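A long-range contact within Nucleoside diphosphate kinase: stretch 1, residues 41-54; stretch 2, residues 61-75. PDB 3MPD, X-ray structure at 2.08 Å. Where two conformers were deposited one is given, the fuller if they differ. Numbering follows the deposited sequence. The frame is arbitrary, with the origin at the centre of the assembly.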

ATOM      1  N   CYS A  41       1.736  -7.004  -2.368  1.00 29.26           N
ATOM      2  CA  CYS A  41       0.815  -7.478  -3.396  1.00 29.53           C
ATOM      3  C   CYS A  41       1.095  -8.957  -3.641  1.00 31.52           C
ATOM      4  O   CYS A  41       2.240  -9.331  -3.923  1.00 31.75           O
ATOM      5  CB  CYS A  41       1.015  -6.710  -4.704  1.00 29.04           C
ATOM      6  SG  CYS A  41       0.600  -4.929  -4.622  1.00 27.37           S
ATOM      7  N   VAL A  42       0.060  -9.796  -3.530  1.00 32.37           N
ATOM      8  CA  VAL A  42       0.230 -11.247  -3.758  1.00 35.31           C
ATOM      9  C   VAL A  42      -0.943 -11.832  -4.520  1.00 35.54           C
ATOM     10  O   VAL A  42      -2.085 -11.448  -4.270  1.00 32.86           O
ATOM     11  CB  VAL A  42       0.267 -12.070  -2.440  1.00 36.00           C
ATOM     12  CG1 VAL A  42       1.080 -13.383  -2.651  1.00 39.77           C
ATOM     13  CG2 VAL A  42       0.825 -11.269  -1.298  1.00 37.45           C
ATOM     14  N   ILE A  43      -0.636 -12.783  -5.411  1.00 37.40           N
ATOM     15  CA  ILE A  43      -1.611 -13.663  -6.023  1.00 39.55           C
ATOM     16  C   ILE A  43      -1.664 -14.853  -5.057  1.00 39.47           C
ATOM     17  O   ILE A  43      -0.716 -15.617  -5.007  1.00 40.65           O
ATOM     18  CB  ILE A  43      -1.109 -14.151  -7.407  1.00 42.40           C
ATOM     19  CG1 ILE A  43      -0.580 -12.970  -8.246  1.00 44.21           C
ATOM     20  CG2 ILE A  43      -2.185 -15.021  -8.135  1.00 44.60           C
ATOM     21  CD1 ILE A  43       0.941 -12.641  -7.973  1.00 47.21           C
ATOM     22  N   PRO A  44      -2.749 -14.990  -4.266  1.00 38.34           N
ATOM     23  CA  PRO A  44      -2.750 -16.016  -3.229  1.00 39.12           C
ATOM     24  C   PRO A  44      -2.654 -17.461  -3.777  1.00 41.60           C
ATOM     25  O   PRO A  44      -3.268 -17.787  -4.793  1.00 41.80           O
ATOM     26  CB  PRO A  44      -4.093 -15.820  -2.531  1.00 38.29           C
ATOM     27  CG  PRO A  44      -4.503 -14.400  -2.834  1.00 36.18           C
ATOM     28  CD  PRO A  44      -3.964 -14.154  -4.220  1.00 37.00           C
ATOM     29  N   LYS A  45      -1.869 -18.282  -3.088  1.00 47.63           N
ATOM     30  CA  LYS A  45      -1.726 -19.706  -3.388  1.00 49.74           C
ATOM     31  C   LYS A  45      -2.841 -20.506  -2.683  1.00 47.35           C
ATOM     32  O   LYS A  45      -3.233 -20.194  -1.548  1.00 44.05           O
ATOM     33  CB  LYS A  45      -0.347 -20.198  -2.939  1.00 51.77           C
ATOM     34  CG  LYS A  45       0.836 -19.692  -3.778  1.00 56.22           C
ATOM     35  CD  LYS A  45       0.703 -20.117  -5.233  1.00 60.04           C
ATOM     36  CE  LYS A  45       2.045 -20.482  -5.828  1.00 66.41           C
ATOM     37  NZ  LYS A  45       1.877 -21.535  -6.876  1.00 70.24           N
ATOM     38  N   ARG A  46      -3.355 -21.533  -3.349  1.00 48.98           N
ATOM     39  CA  ARG A  46      -4.422 -22.347  -2.751  1.00 48.22           C
ATOM     40  C   ARG A  46      -4.099 -22.839  -1.323  1.00 46.87           C
ATOM     41  O   ARG A  46      -4.928 -22.728  -0.420  1.00 44.39           O
ATOM     42  CB  ARG A  46      -4.756 -23.522  -3.660  1.00 51.66           C
ATOM     43  CG  ARG A  46      -5.747 -24.499  -3.055  1.00 53.67           C
ATOM     44  CD  ARG A  46      -5.941 -25.685  -3.984  1.00 61.72           C
ATOM     45  NE  ARG A  46      -6.586 -25.236  -5.216  1.00 65.15           N
ATOM     46  CZ  ARG A  46      -7.885 -24.961  -5.328  1.00 64.09           C
ATOM     47  NH1 ARG A  46      -8.705 -25.108  -4.287  1.00 60.88           N
ATOM     48  NH2 ARG A  46      -8.370 -24.554  -6.496  1.00 66.78           N
ATOM     49  N   GLU A  47      -2.881 -23.337  -1.133  1.00 49.29           N
ATOM     50  CA  GLU A  47      -2.440 -23.913   0.139  1.00 50.03           C
ATOM     51  C   GLU A  47      -2.426 -22.866   1.243  1.00 46.42           C
ATOM     52  O   GLU A  47      -2.874 -23.138   2.353  1.00 45.35           O
ATOM     53  CB  GLU A  47      -1.040 -24.547   0.013  1.00 53.86           C
ATOM     54  CG  GLU A  47      -0.771 -25.249  -1.323  1.00 61.46           C
ATOM     55  CD  GLU A  47      -0.308 -24.286  -2.432  1.00 64.80           C
ATOM     56  OE1 GLU A  47      -1.136 -23.969  -3.324  1.00 64.18           O
ATOM     57  OE2 GLU A  47       0.878 -23.854  -2.412  1.00 67.85           O
ATOM     58  N   VAL A  48      -1.891 -21.683   0.950  1.00 45.24           N
ATOM     59  CA  VAL A  48      -1.925 -20.592   1.917  1.00 43.66           C
ATOM     60  C   VAL A  48      -3.362 -20.203   2.336  1.00 40.50           C
ATOM     61  O   VAL A  48      -3.622 -20.009   3.521  1.00 38.98           O
ATOM     62  CB  VAL A  48      -1.102 -19.356   1.461  1.00 44.71           C
ATOM     63  CG1 VAL A  48      -1.624 -18.785   0.168  1.00 46.02           C
ATOM     64  CG2 VAL A  48      -1.113 -18.262   2.534  1.00 44.61           C
ATOM     65  N   LEU A  49      -4.288 -20.122   1.378  1.00 39.57           N
ATOM     66  CA  LEU A  49      -5.694 -19.797   1.688  1.00 37.70           C
ATOM     67  C   LEU A  49      -6.357 -20.823   2.607  1.00 38.00           C
ATOM     68  O   LEU A  49      -7.072 -20.459   3.548  1.00 37.63           O
ATOM     69  CB  LEU A  49      -6.511 -19.626   0.408  1.00 37.11           C
ATOM     70  CG  LEU A  49      -6.211 -18.335  -0.354  1.00 37.34           C
ATOM     71  CD1 LEU A  49      -6.853 -18.387  -1.710  1.00 37.25           C
ATOM     72  CD2 LEU A  49      -6.659 -17.098   0.426  1.00 36.78           C
ATOM     73  N   GLU A  50      -6.089 -22.105   2.339  1.00 39.68           N
ATOM     74  CA  GLU A  50      -6.585 -23.222   3.153  1.00 40.75           C
ATOM     75  C   GLU A  50      -6.062 -23.172   4.596  1.00 41.09           C
ATOM     76  O   GLU A  50      -6.774 -23.522   5.535  1.00 41.22           O
ATOM     77  CB  GLU A  50      -6.247 -24.573   2.466  1.00 43.48           C
ATOM     78  CG  GLU A  50      -7.015 -24.735   1.141  1.00 45.25           C
ATOM     79  CD  GLU A  50      -6.671 -25.981   0.320  1.00 50.70           C
ATOM     80  OE1 GLU A  50      -5.705 -26.713   0.641  1.00 54.27           O
ATOM     81  OE2 GLU A  50      -7.396 -26.217  -0.673  1.00 52.78           O
ATOM     82  N   THR A  51      -4.821 -22.727   4.765  1.00 41.60           N
ATOM     83  CA  THR A  51      -4.252 -22.505   6.100  1.00 43.11           C
ATOM     84  C   THR A  51      -4.892 -21.280   6.765  1.00 41.13           C
ATOM     85  O   THR A  51      -5.330 -21.352   7.910  1.00 42.08           O
ATOM     86  CB  THR A  51      -2.734 -22.301   6.031  1.00 44.37           C
ATOM     87  OG1 THR A  51      -2.162 -23.388   5.310  1.00 47.72           O
ATOM     88  CG2 THR A  51      -2.117 -22.214   7.438  1.00 46.87           C
ATOM     89  N   HIS A  52      -4.922 -20.160   6.040  1.00 39.98           N
ATOM     90  CA  HIS A  52      -5.585 -18.922   6.508  1.00 39.13           C
ATOM     91  C   HIS A  52      -7.012 -19.188   6.999  1.00 38.61           C
ATOM     92  O   HIS A  52      -7.404 -18.714   8.067  1.00 40.02           O
ATOM     93  CB  HIS A  52      -5.586 -17.852   5.407  1.00 37.94           C
ATOM     94  CG  HIS A  52      -6.204 -16.547   5.827  1.00 38.35           C
ATOM     95  ND1 HIS A  52      -5.457 -15.467   6.256  1.00 40.40           N
ATOM     96  CD2 HIS A  52      -7.498 -16.151   5.879  1.00 39.76           C
ATOM     97  CE1 HIS A  52      -6.267 -14.465   6.554  1.00 41.79           C
ATOM     98  NE2 HIS A  52      -7.511 -14.856   6.340  1.00 40.82           N
ATOM     99  N   TYR A  53      -7.767 -19.967   6.229  1.00 37.50           N
ATOM    100  CA  TYR A  53      -9.166 -20.248   6.558  1.00 37.77           C
ATOM    101  C   TYR A  53      -9.414 -21.661   7.121  1.00 38.88           C
ATOM    102  O   TYR A  53     -10.521 -22.191   6.961  1.00 38.77           O
ATOM    103  CB  TYR A  53     -10.076 -19.973   5.337  1.00 36.12           C
ATOM    104  CG  TYR A  53     -10.198 -18.497   4.956  1.00 38.35           C
ATOM    105  CD1 TYR A  53     -10.852 -17.572   5.799  1.00 40.31           C
ATOM    106  CD2 TYR A  53      -9.652 -18.017   3.756  1.00 40.62           C
ATOM    107  CE1 TYR A  53     -10.969 -16.195   5.450  1.00 41.49           C
ATOM    108  CE2 TYR A  53      -9.763 -16.642   3.395  1.00 41.97           C
ATOM    109  CZ  TYR A  53     -10.421 -15.748   4.245  1.00 43.01           C
ATOM    110  OH  TYR A  53     -10.501 -14.410   3.886  1.00 46.91           O
ATOM    111  N   SER A  54      -8.417 -22.245   7.801  1.00 40.84           N
ATOM    112  CA  SER A  54      -8.529 -23.622   8.332  1.00 43.63           C
ATOM    113  C   SER A  54      -9.716 -23.814   9.280  1.00 44.85           C
ATOM    114  O   SER A  54     -10.353 -24.873   9.287  1.00 45.30           O
ATOM    115  CB  SER A  54      -7.228 -24.080   8.999  1.00 46.47           C
ATOM    116  OG  SER A  54      -6.865 -23.187  10.035  1.00 49.02           O
ATOM    117  N   PHE A  61     -19.557 -24.945   1.295  1.00 33.21           N
ATOM    118  CA  PHE A  61     -18.987 -24.068   0.264  1.00 31.98           C
ATOM    119  C   PHE A  61     -17.570 -23.543   0.567  1.00 31.16           C
ATOM    120  O   PHE A  61     -17.158 -22.531   0.011  1.00 29.23           O
ATOM    121  CB  PHE A  61     -19.950 -22.900  -0.070  1.00 30.48           C
ATOM    122  CG  PHE A  61     -21.341 -23.374  -0.463  1.00 30.94           C
ATOM    123  CD1 PHE A  61     -21.587 -23.867  -1.746  1.00 32.58           C
ATOM    124  CD2 PHE A  61     -22.378 -23.378   0.465  1.00 29.35           C
ATOM    125  CE1 PHE A  61     -22.864 -24.329  -2.118  1.00 33.18           C
ATOM    126  CE2 PHE A  61     -23.660 -23.849   0.115  1.00 28.32           C
ATOM    127  CZ  PHE A  61     -23.901 -24.321  -1.182  1.00 32.66           C
ATOM    128  N   PHE A  62     -16.830 -24.261   1.410  1.00 31.89           N
ATOM    129  CA  PHE A  62     -15.433 -23.926   1.718  1.00 32.04           C
ATOM    130  C   PHE A  62     -14.573 -23.771   0.451  1.00 32.33           C
ATOM    131  O   PHE A  62     -13.839 -22.800   0.294  1.00 30.63           O
ATOM    132  CB  PHE A  62     -14.830 -24.998   2.648  1.00 34.36           C
ATOM    133  CG  PHE A  62     -13.354 -24.798   2.943  1.00 36.26           C
ATOM    134  CD1 PHE A  62     -12.919 -23.688   3.658  1.00 35.16           C
ATOM    135  CD2 PHE A  62     -12.416 -25.749   2.534  1.00 40.71           C
ATOM    136  CE1 PHE A  62     -11.550 -23.509   3.949  1.00 37.67           C
ATOM    137  CE2 PHE A  62     -11.044 -25.577   2.807  1.00 41.75           C
ATOM    138  CZ  PHE A  62     -10.617 -24.450   3.514  1.00 38.07           C
ATOM    139  N   SER A  63     -14.659 -24.754  -0.438  1.00 35.00           N
ATOM    140  CA  SER A  63     -13.961 -24.706  -1.718  1.00 36.79           C
ATOM    141  C   SER A  63     -14.258 -23.416  -2.540  1.00 35.85           C
ATOM    142  O   SER A  63     -13.336 -22.754  -3.031  1.00 35.80           O
ATOM    143  CB  SER A  63     -14.294 -25.965  -2.514  1.00 40.55           C
ATOM    144  OG  SER A  63     -13.589 -25.957  -3.734  1.00 44.89           O
ATOM    145  N   GLU A  64     -15.539 -23.075  -2.686  1.00 35.15           N
ATOM    146  CA  GLU A  64     -15.943 -21.852  -3.365  1.00 34.76           C
ATOM    147  C   GLU A  64     -15.345 -20.618  -2.655  1.00 33.09           C
ATOM    148  O   GLU A  64     -14.817 -19.758  -3.327  1.00 33.09           O
ATOM    149  CB  GLU A  64     -17.468 -21.732  -3.460  1.00 34.39           C
ATOM    150  CG  GLU A  64     -18.169 -22.664  -4.480  1.00 37.53           C
ATOM    151  CD  GLU A  64     -18.338 -24.114  -4.007  1.00 39.01           C
ATOM    152  OE1 GLU A  64     -17.867 -24.480  -2.906  1.00 35.99           O
ATOM    153  OE2 GLU A  64     -18.955 -24.903  -4.759  1.00 43.53           O
ATOM    154  N   MET A  65     -15.398 -20.560  -1.315  1.00 32.19           N
ATOM    155  CA  MET A  65     -14.841 -19.413  -0.563  1.00 32.88           C
ATOM    156  C   MET A  65     -13.337 -19.283  -0.861  1.00 32.32           C
ATOM    157  O   MET A  65     -12.836 -18.188  -1.074  1.00 32.56           O
ATOM    158  CB  MET A  65     -15.084 -19.520   0.963  1.00 32.85           C
ATOM    159  CG  MET A  65     -16.553 -19.665   1.407  1.00 36.24           C
ATOM    160  SD  MET A  65     -16.943 -19.374   3.189  1.00 43.51           S
ATOM    161  CE  MET A  65     -16.721 -20.969   3.999  1.00 39.79           C
ATOM    162  N   VAL A  66     -12.624 -20.404  -0.896  1.00 32.11           N
ATOM    163  CA  VAL A  66     -11.197 -20.377  -1.248  1.00 32.91           C
ATOM    164  C   VAL A  66     -10.982 -19.911  -2.710  1.00 35.32           C
ATOM    165  O   VAL A  66     -10.090 -19.089  -2.998  1.00 34.90           O
ATOM    166  CB  VAL A  66     -10.509 -21.750  -0.973  1.00 34.44           C
ATOM    167  CG1 VAL A  66      -9.090 -21.796  -1.564  1.00 34.27           C
ATOM    168  CG2 VAL A  66     -10.503 -22.045   0.519  1.00 32.17           C
ATOM    169  N   GLU A  67     -11.806 -20.428  -3.615  1.00 41.12           N
ATOM    170  CA  GLU A  67     -11.718 -20.114  -5.041  1.00 43.23           C
ATOM    171  C   GLU A  67     -11.878 -18.624  -5.286  1.00 41.59           C
ATOM    172  O   GLU A  67     -11.125 -18.046  -6.074  1.00 41.59           O
ATOM    173  CB  GLU A  67     -12.810 -20.855  -5.803  1.00 45.52           C
ATOM    174  CG  GLU A  67     -12.339 -21.624  -7.040  1.00 51.99           C
ATOM    175  CD  GLU A  67     -11.652 -22.945  -6.687  1.00 58.66           C
ATOM    176  OE1 GLU A  67     -12.262 -24.036  -6.880  1.00 61.02           O
ATOM    177  OE2 GLU A  67     -10.494 -22.882  -6.209  1.00 60.09           O
ATOM    178  N   ASP A  68     -12.860 -18.023  -4.611  1.00 40.11           N
ATOM    179  CA  ASP A  68     -13.111 -16.586  -4.674  1.00 39.46           C
ATOM    180  C   ASP A  68     -11.874 -15.768  -4.286  1.00 37.84           C
ATOM    181  O   ASP A  68     -11.652 -14.673  -4.824  1.00 37.94           O
ATOM    182  CB  ASP A  68     -14.282 -16.181  -3.756  1.00 38.89           C
ATOM    183  CG  ASP A  68     -15.663 -16.573  -4.318  1.00 43.22           C
ATOM    184  OD1 ASP A  68     -15.796 -16.852  -5.541  1.00 46.47           O
ATOM    185  OD2 ASP A  68     -16.630 -16.593  -3.512  1.00 45.87           O
ATOM    186  N   MET A  69     -11.083 -16.279  -3.344  1.00 36.61           N
ATOM    187  CA  MET A  69      -9.909 -15.541  -2.880  1.00 34.96           C
ATOM    188  C   MET A  69      -8.729 -15.757  -3.826  1.00 35.58           C
ATOM    189  O   MET A  69      -7.709 -15.099  -3.688  1.00 34.41           O
ATOM    190  CB  MET A  69      -9.550 -15.906  -1.435  1.00 34.17           C
ATOM    191  CG  MET A  69     -10.445 -15.234  -0.400  1.00 33.06           C
ATOM    192  SD  MET A  69     -10.193 -13.450  -0.401  1.00 32.05           S
ATOM    193  CE  MET A  69      -8.542 -13.355   0.266  1.00 29.82           C
ATOM    194  N   MET A  70      -8.883 -16.657  -4.797  1.00 36.50           N
ATOM    195  CA  MET A  70      -7.807 -16.946  -5.749  1.00 37.83           C
ATOM    196  C   MET A  70      -7.923 -16.218  -7.099  1.00 37.25           C
ATOM    197  O   MET A  70      -7.056 -16.391  -7.970  1.00 38.38           O
ATOM    198  CB  MET A  70      -7.698 -18.453  -5.980  1.00 40.75           C
ATOM    199  CG  MET A  70      -6.615 -19.136  -5.164  1.00 42.61           C
ATOM    200  SD  MET A  70      -7.084 -20.845  -5.005  1.00 54.53           S
ATOM    201  CE  MET A  70      -6.742 -21.504  -6.648  1.00 55.29           C
ATOM    202  N   SER A  71      -8.962 -15.398  -7.255  1.00 34.79           N
ATOM    203  CA  SER A  71      -9.342 -14.807  -8.544  1.00 34.59           C
ATOM    204  C   SER A  71      -8.486 -13.600  -8.940  1.00 33.62           C
ATOM    205  O   SER A  71      -8.713 -12.975  -9.989  1.00 33.87           O
ATOM    206  CB  SER A  71     -10.835 -14.425  -8.548  1.00 33.97           C
ATOM    207  OG  SER A  71     -11.118 -13.314  -7.672  1.00 33.27           O
ATOM    208  N   GLY A  72      -7.511 -13.257  -8.106  1.00 31.77           N
ATOM    209  CA  GLY A  72      -6.652 -12.129  -8.418  1.00 29.78           C
ATOM    210  C   GLY A  72      -5.800 -11.648  -7.269  1.00 28.25           C
ATOM    211  O   GLY A  72      -5.848 -12.194  -6.162  1.00 27.94           O
ATOM    212  N   MET A  73      -5.004 -10.623  -7.568  1.00 27.85           N
ATOM    213  CA  MET A  73      -4.071 -10.027  -6.624  0.50 26.47           C
ATOM    214  C   MET A  73      -4.817  -9.476  -5.413  1.00 25.26           C
ATOM    215  O   MET A  73      -5.922  -8.899  -5.557  1.00 23.22           O
ATOM    216  CB  MET A  73      -3.328  -8.902  -7.333  0.50 26.95           C
ATOM    217  CG  MET A  73      -2.034  -8.436  -6.688  0.50 26.19           C
ATOM    218  SD  MET A  73      -1.514  -6.949  -7.560  0.50 26.63           S
ATOM    219  CE  MET A  73      -2.421  -5.688  -6.666  0.50 25.36           C
ATOM    220  N   VAL A  74      -4.223  -9.667  -4.230  1.00 24.78           N
ATOM    221  CA  VAL A  74      -4.715  -9.071  -2.991  1.00 23.59           C
ATOM    222  C   VAL A  74      -3.648  -8.092  -2.530  1.00 23.99           C
ATOM    223  O   VAL A  74      -2.487  -8.232  -2.917  1.00 25.07           O
ATOM    224  CB  VAL A  74      -4.987 -10.128  -1.848  1.00 24.34           C
ATOM    225  CG1 VAL A  74      -6.126 -11.081  -2.227  1.00 22.80           C
ATOM    226  CG2 VAL A  74      -3.743 -10.926  -1.486  1.00 25.20           C
ATOM    227  N   LEU A  75      -4.040  -7.099  -1.724  1.00 22.56           N
ATOM    228  CA  LEU A  75      -3.077  -6.253  -1.000  1.00 22.93           C
ATOM    229  C   LEU A  75      -3.057  -6.599   0.488  1.00 23.07           C
ATOM    230  O   LEU A  75      -4.008  -6.289   1.231  1.00 21.73           O
ATOM    231  CB  LEU A  75      -3.346  -4.749  -1.225  1.00 21.47           C
ATOM    232  CG  LEU A  75      -2.369  -3.741  -0.580  1.00 21.48           C
ATOM    233  CD1 LEU A  75      -0.946  -3.919  -1.137  1.00 19.98           C
ATOM    234  CD2 LEU A  75      -2.847  -2.298  -0.793  1.00 17.83           C
TER

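The strand-then-helix of stretch 1 packs against the helix-then-strand of stretch 2, joined by a short antiparallel β-ladder at one end and by an apolar helix-helix interface, edged by a salt bridge, at the other, with 920 Å² buried in total. In the ladder, Val42 and Val74 form the hydrogen-bonded pair: Val42 N donates to Val74 O (3.1 Å) and Val74 N to Val42 O (2.8 Å), both nearly linear. The same carbonyls also receive CA-H...O contacts, from Cys41 CA to Val74 O and from Met73 CA to Val42 O, each 3.4 Å. Cys41 and Leu75 share one face of the sheet, where Cys41 SG lies 3.9 Å from Leu75 CD1 and 3.7 Å from Met73 CE; the two valines occupy the other.

Pro44 links ladder and helices. Its compact ring, buried and directed toward stretch 2, sets CG 3.7 Å from Val74 CG1 and 3.4 Å from Met69 O. Nearby, Gly72, the first residue to leave helical phi/psi, has backbone angles at which a CB would jam against the carbonyl O of the residue before, so glycine suits the site irrespective of the partner stretch.

The helices 46-52 and 62-69 run at 124° to each other, 9.8 Å apart at closest approach. Branched, apolar Leu49 points toward stretch 2 and fills the space between them: its CB lies 3.9 Å from Val66 CG1, its CD2 3.6 Å from Met69 CB and its CD1 3.5 Å from Met70 CG. Further along, Phe62 (chi1 t) brings CE1 within 4.1 Å of Tyr53 CB, while Glu50 CA lies at the Phe62 ring edge, 4.2 Å from Phe62 CZ.

At the more exposed margin, the Arg46 side chain, turned at chi3 (m), brings NH2 to Glu67 OE2 (2.7 Å), a hydrogen-bonded salt bridge at the guanidinium edge. Long, apolar Met70 lays CE over one guanidinium face, 3.5 Å from Arg46 NH2, leaving the edge free for the carboxylate.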